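Local coordinates for protein hydroxylase (Rhodococcus sp., PDB 2OR0) that probably acts as a flavin-dependent hydroxylase of the acyl-CoA dehydrogenase superfamily, using reduced flavin and molecular oxygen to oxidise its substrate, at residues Cys47-Ala52 / Gly93-Val98. Residues are numbered along the deposited sequence; the frame is centred on the assembly and turned at random.
Sequences CRLTDA and GASGWV
The link between helices 33-46 and 51-60, in the helical N-terminal region of an acyl-CoA dehydrogenase-like fold, packs through L49 onto helix 93-102. L49 carries the whole contact from its side. Its two methyls divide the work. CD1 meets V98, with CG2 at 3.9 Å and CG1 at 4.1 Å, and these two side chains reach toward each other tip to tip. CD2 lies over the preceding turn of the helix, 4.0 Å from A94 CB and 3.8 Å from S95 OG. The leucine CB already heads for helix 93-102. CG stands anti to the carbonyl carbon (chi1 -68°), and the extended chi2 (176°) then lets CD1 and CD2 fork onto the helix. A94 and V98 are four residues apart and so share one face, which the forked end of L49 spans. S95 OG meets the methyl only by packing; its hydrogen bond goes to D92, just before the segment. L57 of helix 51-60 touches both L49 and S95, and S43 of helix 33-46 also touches L49.

The polar groups of the link find partners away from helix 93-102. C47 ends helix 33-46 in a Schellman motif. T50 is the N-cap of helix 51-60, its OG1 bonded to A53 N and to Q39. R48 forms a salt bridge with D51, NH1 to OD1 at 3.2 Å, the donor lying above the carboxylate plane. L49 O accepts a hydrogen bond from H160.

Cutting L49 back to an alanine is likely to leave A94 CB and V98 without their apolar partner and open a gap between link and helix. Four buried residues meet here, mainly through methyls, with S95 OG bonded to D92, so the join depends on shape and burial rather than on directed bonds.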
loop_
_atom_site.group_PDB
_atom_site.type_symbol
_atom_site.label_atom_id
_atom_site.label_comp_id
_atom_site.label_asym_id
_atom_site.label_seq_id
_atom_site.Cartn_x
_atom_site.Cartn_y
_atom_site.Cartn_z
ATOM N N CYS A 47 13.904 -10.171 -8.183
ATOM C CA CYS A 47 13.575 -8.821 -7.689
ATOM C C CYS A 47 12.483 -8.151 -8.502
ATOM O O CYS A 47 12.562 -6.954 -8.793
ATOM C CB CYS A 47 14.817 -7.908 -7.633
ATOM S SG CYS A 47 16.067 -8.542 -6.543
ATOM N N ARG A 48 11.457 -8.922 -8.847
ATOM C CA ARG A 48 10.421 -8.493 -9.776
ATOM C C ARG A 48 9.390 -9.605 -9.776
ATOM O O ARG A 48 9.758 -10.768 -9.842
ATOM C CB ARG A 48 11.055 -8.345 -11.182
ATOM C CG ARG A 48 10.097 -8.256 -12.362
ATOM C CD ARG A 48 10.782 -8.712 -13.667
ATOM N NE ARG A 48 10.027 -8.320 -14.866
ATOM C CZ ARG A 48 8.981 -8.975 -15.369
ATOM N NH1 ARG A 48 8.507 -10.087 -14.789
ATOM N NH2 ARG A 48 8.390 -8.500 -16.475
ATOM N N LEU A 49 8.108 -9.274 -9.678
ATOM C CA LEU A 49 7.080 -10.308 -9.771
ATOM C C LEU A 49 7.227 -11.022 -11.103
ATOM O O LEU A 49 7.318 -10.373 -12.148
ATOM C CB LEU A 49 5.659 -9.726 -9.668
ATOM C CG LEU A 49 5.146 -9.121 -8.361
ATOM C CD1 LEU A 49 3.769 -8.535 -8.523
ATOM C CD2 LEU A 49 5.142 -10.150 -7.219
ATOM N N THR A 50 7.272 -12.350 -11.067
ATOM C CA THR A 50 7.247 -13.131 -12.298
ATOM C C THR A 50 5.960 -12.776 -13.070
ATOM O O THR A 50 5.004 -12.245 -12.494
ATOM C CB THR A 50 7.265 -14.666 -12.022
ATOM O OG1 THR A 50 6.015 -15.055 -11.452
ATOM C CG2 THR A 50 8.394 -15.067 -11.067
ATOM N N ASP A 51 5.936 -13.057 -14.371
ATOM C CA ASP A 51 4.736 -12.828 -15.178
ATOM C C ASP A 51 3.568 -13.669 -14.649
ATOM O O ASP A 51 2.425 -13.180 -14.546
ATOM C CB ASP A 51 5.007 -13.117 -16.659
ATOM C CG ASP A 51 5.879 -12.033 -17.342
ATOM O OD1 ASP A 51 6.084 -10.907 -16.791
ATOM O OD2 ASP A 51 6.361 -12.336 -18.463
ATOM N N ALA A 52 3.854 -14.916 -14.276
ATOM C CA ALA A 52 2.837 -15.749 -13.638
ATOM C C ALA A 52 2.304 -15.153 -12.323
ATOM O O ALA A 52 1.108 -15.196 -12.091
ATOM C CB ALA A 52 3.326 -17.208 -13.450
ATOM N N GLY A 93 4.363 -11.788 0.398
ATOM C CA GLY A 93 4.436 -10.396 0.769
ATOM C C GLY A 93 4.549 -9.426 -0.393
ATOM O O GLY A 93 3.923 -8.362 -0.374
ATOM N N ALA A 94 5.363 -9.771 -1.391
ATOM C CA ALA A 94 5.507 -8.924 -2.580
ATOM C C ALA A 94 4.176 -8.729 -3.311
ATOM O O ALA A 94 3.826 -7.629 -3.644
ATOM C CB ALA A 94 6.565 -9.490 -3.538
ATOM N N SER A 95 3.445 -9.812 -3.562
ATOM C CA SER A 95 2.143 -9.707 -4.205
ATOM C C SER A 95 1.196 -8.877 -3.356
ATOM O O SER A 95 0.413 -8.104 -3.892
ATOM C CB SER A 95 1.535 -11.097 -4.414
ATOM O OG SER A 95 2.402 -11.882 -5.209
ATOM N N GLY A 96 1.248 -9.076 -2.031
ATOM C CA GLY A 96 0.371 -8.363 -1.125
ATOM C C GLY A 96 0.646 -6.877 -1.171
ATOM O O GLY A 96 -0.278 -6.061 -1.185
ATOM N N TRP A 97 1.935 -6.537 -1.163
ATOM C CA TRP A 97 2.386 -5.154 -1.205
ATOM C C TRP A 97 1.963 -4.484 -2.514
ATOM O O TRP A 97 1.490 -3.333 -2.512
ATOM C CB TRP A 97 3.908 -5.097 -1.050
ATOM C CG TRP A 97 4.451 -3.688 -1.061
ATOM C CD1 TRP A 97 4.904 -2.998 -2.154
ATOM C CD2 TRP A 97 4.573 -2.792 0.059
ATOM N NE1 TRP A 97 5.326 -1.735 -1.774
ATOM C CE2 TRP A 97 5.128 -1.580 -0.430
ATOM C CE3 TRP A 97 4.291 -2.901 1.429
ATOM C CZ2 TRP A 97 5.391 -0.473 0.402
ATOM C CZ3 TRP A 97 4.561 -1.797 2.263
ATOM C CH2 TRP A 97 5.105 -0.608 1.745
ATOM N N VAL A 98 2.133 -5.195 -3.622
ATOM C CA VAL A 98 1.814 -4.622 -4.940
ATOM C C VAL A 98 0.287 -4.367 -5.057
ATOM O O VAL A 98 -0.158 -3.313 -5.547
ATOM C CB VAL A 98 2.367 -5.505 -6.085
ATOM C CG1 VAL A 98 1.687 -5.171 -7.412
ATOM C CG2 VAL A 98 3.896 -5.350 -6.193
#